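Local coordinates for protein geranyltranstransferase (Thermotoga neapolitana, PDB 4WK5) that probably acts as a magnesium-dependent prenyltransferase of the FPP/GGPP synthase family, joining isoprenoid diphosphates into longer chains, at residues A84-H95 against G126-I137; L43-S51 against K110-I121. All blocks are in the same frame, centred on the assembly; numbering follows the deposited sequence. Where two conformers were deposited one is given.

Interaction 1: residues A84-H95 against G126-I137; sequences AVELFHTASLVH and GDGLFFLAFSQI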
loop_
_atom_site.group_PDB
_atom_site.type_symbol
_atom_site.label_atom_id
_atom_site.label_comp_id
_atom_site.label_asym_id
_atom_site.label_seq_id
_atom_site.Cartn_x
_atom_site.Cartn_y
_atom_site.Cartn_z
ATOM N N ALA A 84 11.905 5.112 3.381
ATOM C CA ALA A 84 10.590 4.863 2.775
ATOM C C ALA A 84 10.722 4.304 1.363
ATOM O O ALA A 84 10.058 3.327 1.006
ATOM C CB ALA A 84 9.751 6.133 2.755
ATOM N N VAL A 85 11.598 4.911 0.560
ATOM C CA VAL A 85 11.767 4.462 -0.808
ATOM C C VAL A 85 12.293 3.027 -0.808
ATOM O O VAL A 85 11.860 2.186 -1.601
ATOM C CB VAL A 85 12.715 5.404 -1.585
ATOM C CG1 VAL A 85 13.152 4.777 -2.888
ATOM C CG2 VAL A 85 12.014 6.756 -1.834
ATOM N N GLU A 86 13.206 2.726 0.105
ATOM C CA GLU A 86 13.772 1.378 0.113
ATOM C C GLU A 86 12.765 0.354 0.642
ATOM O O GLU A 86 12.728 -0.782 0.148
ATOM C CB GLU A 86 15.068 1.325 0.936
ATOM C CG GLU A 86 15.816 -0.027 0.872
ATOM C CD GLU A 86 16.331 -0.412 -0.522
ATOM O OE1 GLU A 86 16.312 0.416 -1.455
ATOM O OE2 GLU A 86 16.750 -1.576 -0.687
ATOM N N LEU A 87 11.956 0.727 1.633
ATOM C CA LEU A 87 10.889 -0.163 2.099
ATOM C C LEU A 87 9.912 -0.479 0.966
ATOM O O LEU A 87 9.485 -1.625 0.788
ATOM C CB LEU A 87 10.146 0.457 3.282
ATOM C CG LEU A 87 10.952 0.499 4.592
ATOM C CD1 LEU A 87 10.265 1.424 5.590
ATOM C CD2 LEU A 87 11.095 -0.899 5.183
ATOM N N PHE A 88 9.564 0.541 0.189
ATOM C CA PHE A 88 8.649 0.354 -0.928
ATOM C C PHE A 88 9.255 -0.578 -1.969
ATOM O O PHE A 88 8.574 -1.486 -2.478
ATOM C CB PHE A 88 8.270 1.707 -1.560
ATOM C CG PHE A 88 7.142 1.598 -2.542
ATOM C CD1 PHE A 88 7.377 1.207 -3.847
ATOM C CD2 PHE A 88 5.833 1.838 -2.134
ATOM C CE1 PHE A 88 6.320 1.065 -4.751
ATOM C CE2 PHE A 88 4.772 1.698 -3.037
ATOM C CZ PHE A 88 5.021 1.313 -4.331
ATOM N N HIS A 89 10.533 -0.349 -2.285
ATOM C CA HIS A 89 11.238 -1.181 -3.252
ATOM C C HIS A 89 11.283 -2.639 -2.769
ATOM O O HIS A 89 11.024 -3.568 -3.546
ATOM C CB HIS A 89 12.648 -0.633 -3.492
ATOM C CG HIS A 89 13.511 -1.530 -4.331
ATOM N ND1 HIS A 89 13.205 -1.853 -5.631
ATOM C CD2 HIS A 89 14.654 -2.193 -4.038
ATOM C CE1 HIS A 89 14.126 -2.668 -6.111
ATOM N NE2 HIS A 89 15.015 -2.894 -5.161
ATOM N N THR A 90 11.588 -2.833 -1.482
ATOM C CA THR A 90 11.644 -4.182 -0.912
ATOM C C THR A 90 10.303 -4.894 -1.046
ATOM O O THR A 90 10.237 -6.048 -1.477
ATOM C CB THR A 90 12.076 -4.129 0.571
ATOM O OG1 THR A 90 13.381 -3.516 0.650
ATOM C CG2 THR A 90 12.128 -5.536 1.169
ATOM N N ALA A 91 9.233 -4.184 -0.691
ATOM C CA ALA A 91 7.877 -4.710 -0.788
ATOM C C ALA A 91 7.534 -5.136 -2.212
ATOM O O ALA A 91 6.938 -6.195 -2.435
ATOM C CB ALA A 91 6.872 -3.654 -0.298
ATOM N N SER A 92 7.926 -4.313 -3.183
ATOM C CA SER A 92 7.647 -4.619 -4.581
ATOM C C SER A 92 8.333 -5.923 -5.006
ATOM O O SER A 92 7.749 -6.717 -5.746
ATOM C CB SER A 92 8.065 -3.456 -5.499
ATOM O OG SER A 92 9.470 -3.264 -5.559
ATOM N N LEU A 93 9.549 -6.152 -4.513
ATOM C CA LEU A 93 10.281 -7.386 -4.808
ATOM C C LEU A 93 9.639 -8.600 -4.145
ATOM O O LEU A 93 9.576 -9.673 -4.741
ATOM C CB LEU A 93 11.737 -7.268 -4.350
ATOM C CG LEU A 93 12.570 -6.189 -5.045
ATOM C CD1 LEU A 93 13.979 -6.197 -4.461
ATOM C CD2 LEU A 93 12.579 -6.439 -6.543
ATOM N N VAL A 94 9.156 -8.436 -2.914
ATOM C CA VAL A 94 8.446 -9.515 -2.226
ATOM C C VAL A 94 7.240 -10.001 -3.040
ATOM O O VAL A 94 7.065 -11.198 -3.255
ATOM C CB VAL A 94 7.990 -9.076 -0.827
ATOM C CG1 VAL A 94 7.091 -10.137 -0.208
ATOM C CG2 VAL A 94 9.220 -8.826 0.072
ATOM N N HIS A 95 6.423 -9.074 -3.521
ATOM C CA HIS A 95 5.273 -9.463 -4.332
ATOM C C HIS A 95 5.683 -9.985 -5.711
ATOM O O HIS A 95 5.120 -10.977 -6.197
ATOM C CB HIS A 95 4.294 -8.286 -4.461
ATOM C CG HIS A 95 3.425 -8.115 -3.253
ATOM N ND1 HIS A 95 2.386 -7.203 -3.187
ATOM C CD2 HIS A 95 3.455 -8.741 -2.049
ATOM C CE1 HIS A 95 1.809 -7.288 -2.001
ATOM N NE2 HIS A 95 2.432 -8.220 -1.297
ATOM N N GLY A 126 4.717 -8.187 2.350
ATOM C CA GLY A 126 4.795 -7.188 1.293
ATOM C C GLY A 126 3.836 -6.038 1.557
ATOM O O GLY A 126 4.217 -4.871 1.438
ATOM N N ASP A 127 2.588 -6.358 1.902
ATOM C CA ASP A 127 1.638 -5.304 2.249
ATOM C C ASP A 127 2.139 -4.463 3.427
ATOM O O ASP A 127 2.040 -3.231 3.408
ATOM C CB ASP A 127 0.260 -5.899 2.575
ATOM C CG ASP A 127 -0.445 -6.463 1.352
ATOM O OD1 ASP A 127 -0.017 -6.211 0.207
ATOM O OD2 ASP A 127 -1.493 -7.123 1.544
ATOM N N GLY A 128 2.659 -5.128 4.458
ATOM C CA GLY A 128 3.140 -4.424 5.636
ATOM C C GLY A 128 4.276 -3.477 5.299
ATOM O O GLY A 128 4.319 -2.345 5.802
ATOM N N LEU A 129 5.185 -3.940 4.440
ATOM C CA LEU A 129 6.325 -3.106 4.018
ATOM C C LEU A 129 5.851 -1.876 3.231
ATOM O O LEU A 129 6.373 -0.769 3.435
ATOM C CB LEU A 129 7.319 -3.921 3.182
ATOM C CG LEU A 129 8.176 -4.888 4.013
ATOM C CD1 LEU A 129 8.802 -5.944 3.125
ATOM C CD2 LEU A 129 9.249 -4.140 4.793
ATOM N N PHE A 130 4.848 -2.059 2.372
ATOM C CA PHE A 130 4.257 -0.911 1.664
ATOM C C PHE A 130 3.715 0.102 2.666
ATOM O O PHE A 130 3.946 1.311 2.557
ATOM C CB PHE A 130 3.111 -1.339 0.720
ATOM C CG PHE A 130 3.569 -1.971 -0.582
ATOM C CD1 PHE A 130 4.511 -1.350 -1.396
ATOM C CD2 PHE A 130 2.996 -3.170 -1.019
ATOM C CE1 PHE A 130 4.916 -1.938 -2.614
ATOM C CE2 PHE A 130 3.391 -3.751 -2.227
ATOM C CZ PHE A 130 4.354 -3.131 -3.021
ATOM N N PHE A 131 2.985 -0.387 3.655
ATOM C CA PHE A 131 2.315 0.528 4.582
ATOM C C PHE A 131 3.337 1.213 5.489
ATOM O O PHE A 131 3.167 2.375 5.847
ATOM C CB PHE A 131 1.242 -0.215 5.403
ATOM C CG PHE A 131 0.165 -0.861 4.550
ATOM C CD1 PHE A 131 -0.096 -0.405 3.268
ATOM C CD2 PHE A 131 -0.561 -1.937 5.038
ATOM C CE1 PHE A 131 -1.067 -1.006 2.477
ATOM C CE2 PHE A 131 -1.536 -2.547 4.255
ATOM C CZ PHE A 131 -1.785 -2.088 2.973
ATOM N N LEU A 132 4.404 0.504 5.841
ATOM C CA LEU A 132 5.499 1.119 6.605
ATOM C C LEU A 132 6.141 2.251 5.796
ATOM O O LEU A 132 6.496 3.298 6.349
ATOM C CB LEU A 132 6.549 0.075 6.969
ATOM C CG LEU A 132 6.253 -0.803 8.185
ATOM C CD1 LEU A 132 7.398 -1.791 8.360
ATOM C CD2 LEU A 132 6.096 0.042 9.439
ATOM N N ALA A 133 6.285 2.034 4.490
ATOM C CA ALA A 133 6.838 3.059 3.597
ATOM C C ALA A 133 5.971 4.317 3.621
ATOM O O ALA A 133 6.474 5.420 3.812
ATOM C CB ALA A 133 6.968 2.528 2.159
ATOM N N PHE A 134 4.664 4.150 3.421
ATOM C CA PHE A 134 3.752 5.294 3.475
ATOM C C PHE A 134 3.812 5.981 4.850
ATOM O O PHE A 134 3.819 7.220 4.935
ATOM C CB PHE A 134 2.317 4.866 3.159
ATOM C CG PHE A 134 2.039 4.695 1.688
ATOM C CD1 PHE A 134 1.767 5.790 0.888
ATOM C CD2 PHE A 134 2.033 3.427 1.110
ATOM C CE1 PHE A 134 1.488 5.636 -0.458
ATOM C CE2 PHE A 134 1.765 3.266 -0.242
ATOM C CZ PHE A 134 1.496 4.372 -1.028
ATOM N N SER A 135 3.883 5.184 5.915
ATOM C CA SER A 135 3.979 5.745 7.269
ATOM C C SER A 135 5.202 6.636 7.426
ATOM O O SER A 135 5.123 7.690 8.062
ATOM C CB SER A 135 4.028 4.639 8.328
ATOM O OG SER A 135 2.810 3.922 8.366
ATOM N N GLN A 136 6.327 6.211 6.860
ATOM C CA GLN A 136 7.560 7.006 6.969
ATOM C C GLN A 136 7.484 8.296 6.153
ATOM O O GLN A 136 7.942 9.353 6.600
ATOM C CB GLN A 136 8.780 6.186 6.532
ATOM C CG GLN A 136 9.175 5.086 7.529
ATOM C CD GLN A 136 9.385 5.625 8.952
ATOM O OE1 GLN A 136 8.692 5.222 9.883
ATOM N NE2 GLN A 136 10.306 6.560 9.107
ATOM N N ILE A 137 6.914 8.224 4.953
ATOM C CA ILE A 137 6.709 9.452 4.194
ATOM C C ILE A 137 5.775 10.412 4.950
ATOM O O ILE A 137 5.981 11.630 4.939
ATOM C CB ILE A 137 6.124 9.172 2.803
ATOM C CG1 ILE A 137 7.135 8.411 1.949
ATOM C CG2 ILE A 137 5.777 10.474 2.090
ATOM C CD1 ILE A 137 8.371 9.255 1.559
#
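The ring of Phe-130 carries Ala-91 squarely on one face: CB of Ala-91 stands 3.5 Å from the ring centroid, almost along the normal, in a CH-pi contact. At the rim of the same ring, in its plane, lies His-95 ND1, so that Phe-130 directs an edge at the imidazole face in an offset edge-to-face pair with planes at 74°. Phe-88 is turned obliquely to Phe-130 and receives Phe-130 CE1 over the centre of one face; at its own edge it meets Phe-134 CE2 and Ala-133 CB. Having CG anti to the backbone N (chi1 -169°) carries the Phe-88 ring down to this aromatic cluster, although its CB sets out along the flank of the helix. His-95 meets Asp-127 at the imidazole edge, His-95 CE1 lying 3.1 Å from Asp-127 OD1, with ring and carboxylate nearly perpendicular. The stronger polar partners lie elsewhere: His-95 ND1 bonds to Asp-127 OD2 of the second subunit, Asp-127 OD2 in turn to His-95 ND1 of that subunit, and His-95 NE2 to the carbonyl of Leu-123. Both segments belong to the all-helical prenyl synthase fold; their axes approach to 7.9 Å, nearly antiparallel at 163°, and pack by knobs into holes. Leu-87 fits among Leu-129, Leu-132, Ala-133 and Gln-136, while Leu-129 fits among Leu-87, Thr-90, Ala-91 and Val-94; the two leucines meet at about a right angle, CD2 of Leu-87 lying 3.8 Å from CD2 of Leu-129. Small residues permit the close approach, with Ala-91 CB 3.4 Å from Gly-126 O and Ala-133 CB 3.4 Å from Ala-84 O.

Interaction 2: residues L43-S51 against K110-I121; sequences LTESAMQYS and KPSCHRAYGEGI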
loop_
_atom_site.group_PDB
_atom_site.type_symbol
_atom_site.label_atom_id
_atom_site.label_comp_id
_atom_site.label_asym_id
_atom_site.label_seq_id
_atom_site.Cartn_x
_atom_site.Cartn_y
_atom_site.Cartn_z
ATOM N N LEU A 43 5.045 -13.795 12.927
ATOM C CA LEU A 43 5.867 -14.332 11.850
ATOM C C LEU A 43 5.947 -13.354 10.698
ATOM O O LEU A 43 6.975 -13.234 10.029
ATOM C CB LEU A 43 5.308 -15.665 11.343
ATOM C CG LEU A 43 5.686 -16.942 12.081
ATOM C CD1 LEU A 43 4.858 -18.105 11.537
ATOM C CD2 LEU A 43 7.183 -17.211 11.936
ATOM N N THR A 44 4.846 -12.648 10.459
ATOM C CA THR A 44 4.789 -11.734 9.336
ATOM C C THR A 44 5.781 -10.598 9.543
ATOM O O THR A 44 6.385 -10.110 8.582
ATOM C CB THR A 44 3.355 -11.188 9.143
ATOM O OG1 THR A 44 2.468 -12.281 8.877
ATOM C CG2 THR A 44 3.298 -10.218 7.981
ATOM N N GLU A 45 5.955 -10.185 10.797
ATOM C CA GLU A 45 6.971 -9.192 11.116
ATOM C C GLU A 45 8.365 -9.743 10.881
ATOM O O GLU A 45 9.213 -9.039 10.355
ATOM C CB GLU A 45 6.846 -8.711 12.559
ATOM C CG GLU A 45 5.601 -7.870 12.822
ATOM C CD GLU A 45 5.499 -7.541 14.297
ATOM O OE1 GLU A 45 5.327 -8.488 15.087
ATOM O OE2 GLU A 45 5.652 -6.344 14.647
ATOM N N SER A 46 8.609 -10.986 11.289
ATOM C CA SER A 46 9.904 -11.614 11.019
ATOM C C SER A 46 10.192 -11.709 9.520
ATOM O O SER A 46 11.347 -11.582 9.092
ATOM C CB SER A 46 9.972 -13.012 11.658
ATOM O OG SER A 46 10.202 -12.896 13.047
ATOM N N ALA A 47 9.139 -11.923 8.734
ATOM C CA ALA A 47 9.274 -12.014 7.284
ATOM C C ALA A 47 9.603 -10.654 6.674
ATOM O O ALA A 47 10.392 -10.565 5.728
ATOM C CB ALA A 47 7.977 -12.593 6.652
ATOM N N MET A 48 8.996 -9.598 7.216
ATOM C CA MET A 48 9.329 -8.235 6.802
ATOM C C MET A 48 10.802 -7.958 7.067
ATOM O O MET A 48 11.525 -7.415 6.196
ATOM C CB MET A 48 8.445 -7.217 7.536
ATOM C CG MET A 48 7.016 -7.254 7.049
ATOM S SD MET A 48 6.004 -5.996 7.838
ATOM C CE MET A 48 5.302 -6.829 9.234
ATOM N N GLN A 49 11.252 -8.318 8.270
ATOM C CA GLN A 49 12.648 -8.095 8.633
ATOM C C GLN A 49 13.567 -8.907 7.745
ATOM O O GLN A 49 14.604 -8.416 7.282
ATOM C CB GLN A 49 12.902 -8.444 10.103
ATOM C CG GLN A 49 14.372 -8.236 10.482
ATOM C CD GLN A 49 14.683 -8.770 11.888
ATOM O OE1 GLN A 49 14.634 -9.982 12.139
ATOM N NE2 GLN A 49 14.960 -7.869 12.799
ATOM N N TYR A 50 13.165 -10.142 7.479
ATOM C CA TYR A 50 13.957 -11.040 6.646
ATOM C C TYR A 50 14.226 -10.431 5.281
ATOM O O TYR A 50 15.373 -10.407 4.815
ATOM C CB TYR A 50 13.249 -12.385 6.489
ATOM C CG TYR A 50 13.933 -13.346 5.546
ATOM C CD1 TYR A 50 14.998 -14.129 5.968
ATOM C CD2 TYR A 50 13.485 -13.500 4.231
ATOM C CE1 TYR A 50 15.624 -15.018 5.106
ATOM C CE2 TYR A 50 14.112 -14.396 3.352
ATOM C CZ TYR A 50 15.176 -15.147 3.803
ATOM O OH TYR A 50 15.800 -16.041 2.955
ATOM N N SER A 51 13.173 -9.944 4.630
ATOM C CA SER A 51 13.341 -9.417 3.286
ATOM C C SER A 51 14.208 -8.165 3.259
ATOM O O SER A 51 14.941 -7.936 2.296
ATOM C CB SER A 51 11.980 -9.151 2.663
ATOM O OG SER A 51 11.394 -10.395 2.313
ATOM N N LYS A 110 19.677 -16.007 -1.298
ATOM C CA LYS A 110 18.930 -16.555 -0.165
ATOM C C LYS A 110 17.495 -16.853 -0.585
ATOM O O LYS A 110 17.010 -16.271 -1.544
ATOM C CB LYS A 110 18.970 -15.580 1.025
ATOM C CG LYS A 110 20.402 -15.350 1.558
ATOM C CD LYS A 110 20.426 -14.519 2.845
ATOM C CE LYS A 110 21.848 -14.448 3.426
ATOM N NZ LYS A 110 22.696 -13.578 2.562
ATOM N N PRO A 111 16.810 -17.764 0.134
ATOM C CA PRO A 111 15.428 -18.062 -0.268
ATOM C C PRO A 111 14.586 -16.809 -0.354
ATOM O O PRO A 111 14.725 -15.897 0.467
ATOM C CB PRO A 111 14.919 -18.969 0.852
ATOM C CG PRO A 111 16.156 -19.636 1.371
ATOM C CD PRO A 111 17.243 -18.585 1.278
ATOM N N SER A 112 13.727 -16.753 -1.364
ATOM C CA SER A 112 12.780 -15.661 -1.466
ATOM C C SER A 112 11.876 -15.666 -0.232
ATOM O O SER A 112 11.845 -16.652 0.507
ATOM C CB SER A 112 11.963 -15.809 -2.736
ATOM O OG SER A 112 11.315 -17.071 -2.725
ATOM N N CYS A 113 11.160 -14.572 0.002
ATOM C CA CYS A 113 10.354 -14.450 1.214
ATOM C C CYS A 113 9.310 -15.576 1.287
ATOM O O CYS A 113 9.125 -16.176 2.345
ATOM C CB CYS A 113 9.683 -13.073 1.272
ATOM S SG CYS A 113 8.857 -12.693 2.860
ATOM N N HIS A 114 8.641 -15.885 0.173
ATOM C CA HIS A 114 7.621 -16.933 0.224
ATOM C C HIS A 114 8.215 -18.330 0.382
ATOM O O HIS A 114 7.553 -19.229 0.907
ATOM C CB HIS A 114 6.722 -16.889 -1.018
ATOM C CG HIS A 114 7.450 -17.140 -2.301
ATOM N ND1 HIS A 114 8.120 -16.148 -2.981
ATOM C CD2 HIS A 114 7.593 -18.267 -3.039
ATOM C CE1 HIS A 114 8.662 -16.655 -4.074
ATOM N NE2 HIS A 114 8.352 -17.936 -4.137
ATOM N N ARG A 115 9.459 -18.520 -0.041
ATOM C CA ARG A 115 10.102 -19.808 0.191
ATOM C C ARG A 115 10.442 -19.927 1.676
ATOM O O ARG A 115 10.315 -21.004 2.270
ATOM C CB ARG A 115 11.355 -19.971 -0.685
ATOM C CG ARG A 115 11.042 -20.245 -2.152
ATOM C CD ARG A 115 10.500 -21.666 -2.340
ATOM N NE ARG A 115 11.593 -22.636 -2.220
ATOM C CZ ARG A 115 11.435 -23.957 -2.191
ATOM N NH1 ARG A 115 10.219 -24.484 -2.266
ATOM N NH2 ARG A 115 12.493 -24.754 -2.083
ATOM N N ALA A 116 10.842 -18.813 2.284
ATOM C CA ALA A 116 11.237 -18.822 3.690
ATOM C C ALA A 116 10.038 -18.940 4.628
ATOM O O ALA A 116 10.144 -19.594 5.656
ATOM C CB ALA A 116 12.048 -17.565 4.022
ATOM N N TYR A 117 8.914 -18.314 4.260
ATOM C CA TYR A 117 7.742 -18.152 5.139
ATOM C C TYR A 117 6.395 -18.644 4.583
ATOM O O TYR A 117 5.391 -18.660 5.302
ATOM C CB TYR A 117 7.575 -16.670 5.501
ATOM C CG TYR A 117 8.545 -16.228 6.560
ATOM C CD1 TYR A 117 9.792 -15.690 6.225
ATOM C CD2 TYR A 117 8.215 -16.358 7.897
ATOM C CE1 TYR A 117 10.683 -15.305 7.231
ATOM C CE2 TYR A 117 9.069 -15.978 8.879
ATOM C CZ TYR A 117 10.294 -15.461 8.560
ATOM O OH TYR A 117 11.101 -15.094 9.605
ATOM N N GLY A 118 6.355 -19.011 3.308
ATOM C CA GLY A 118 5.092 -19.381 2.692
ATOM C C GLY A 118 4.495 -18.202 1.955
ATOM O O GLY A 118 4.795 -17.056 2.297
ATOM N N GLU A 119 3.652 -18.474 0.957
ATOM C CA GLU A 119 3.064 -17.409 0.142
ATOM C C GLU A 119 2.158 -16.458 0.910
ATOM O O GLU A 119 2.160 -15.262 0.634
ATOM C CB GLU A 119 2.257 -17.990 -1.023
ATOM C CG GLU A 119 3.098 -18.727 -2.024
ATOM C CD GLU A 119 2.272 -19.303 -3.148
ATOM O OE1 GLU A 119 1.587 -18.513 -3.833
ATOM O OE2 GLU A 119 2.310 -20.540 -3.331
ATOM N N GLY A 120 1.357 -16.988 1.837
ATOM C CA GLY A 120 0.415 -16.166 2.584
ATOM C C GLY A 120 1.123 -15.136 3.444
ATOM O O GLY A 120 0.827 -13.932 3.399
ATOM N N ILE A 121 2.057 -15.614 4.253
ATOM C CA ILE A 121 2.820 -14.709 5.117
ATOM C C ILE A 121 3.619 -13.711 4.268
ATOM O O ILE A 121 3.693 -12.526 4.601
ATOM C CB ILE A 121 3.765 -15.498 6.054
ATOM C CG1 ILE A 121 2.946 -16.396 6.992
ATOM C CG2 ILE A 121 4.708 -14.573 6.813
ATOM C CD1 ILE A 121 2.052 -15.638 7.930
#
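Tyr-117 lays its ring across Ala-47, whose CB sits over the centre of one face, 3.7 Å from the ring centroid, in a CH-pi contact. The ring is a knob held among Leu-43, Ser-46, Ala-47 and Tyr-50: Leu-43 CD2 comes in at the edge, in the ring plane, and the hydroxyl passes close to Ser-46 CB. Tyr-50 runs in the other direction, from helix 43-53 to strand 110-111 at Pro-111. An extended first torsion (chi1 175°) swings its ring away from the backbone N, far enough for Tyr-50 OH to donate a hydrogen bond of 2.7 Å to Pro-111 O, which lies at the ring edge; the donor is tilted 17° from the carbonyl plane. Ala-116 CB covers one face of this ring, 4.2 Å from its centroid, and the two tyrosines meet obliquely, Tyr-50 CB lying 4.0 Å from Tyr-117 CE1. Each segment thus lends the other a tyrosine ring and sets an alanine methyl against the ring it receives. Deeper in, Cys-113 SG lies 3.9 Å from Ala-47 CB, and Cys-113 CB is 3.3 Å from Ser-51 OG. At the other end Ile-121 packs CG2 on Ala-47 and CD1 against Thr-44 OG1, a hydroxyl that bonds to Glu-165 of the second subunit. Segment 43-51 runs at 140° to the short helix 113-117 and also meets the start of helix 119-138; strand 110-111, reached by the Tyr-50 hydroxyl, pairs with strand 106-107 in a small antiparallel hairpin, and Ser-51 touches Thr-90 and Val-94 on helix 75-96.

In the fold
Interactions 1 and 2 lie about 14 Å apart, centre to centre, on the same side of the chain's centre, and touch directly. They share helix 119-138: its first turn serves interaction 2 and its later turns interaction 1. Along the chain the segments alternate, 43-51, 84-95, 110-121, 126-137, so that the two pairings interlock. Where they meet, Ser-51 packs against Thr-90 and Val-94, and Met-48 against Gly-128 and Leu-129, placing helix 43-53 across the helix 75-96/119-138 pair. Interaction 1 is buried, whereas interaction 2 is partly buried and lies farther from the centre. Both also reach the second subunit, tying this group of helices to the dimer interface.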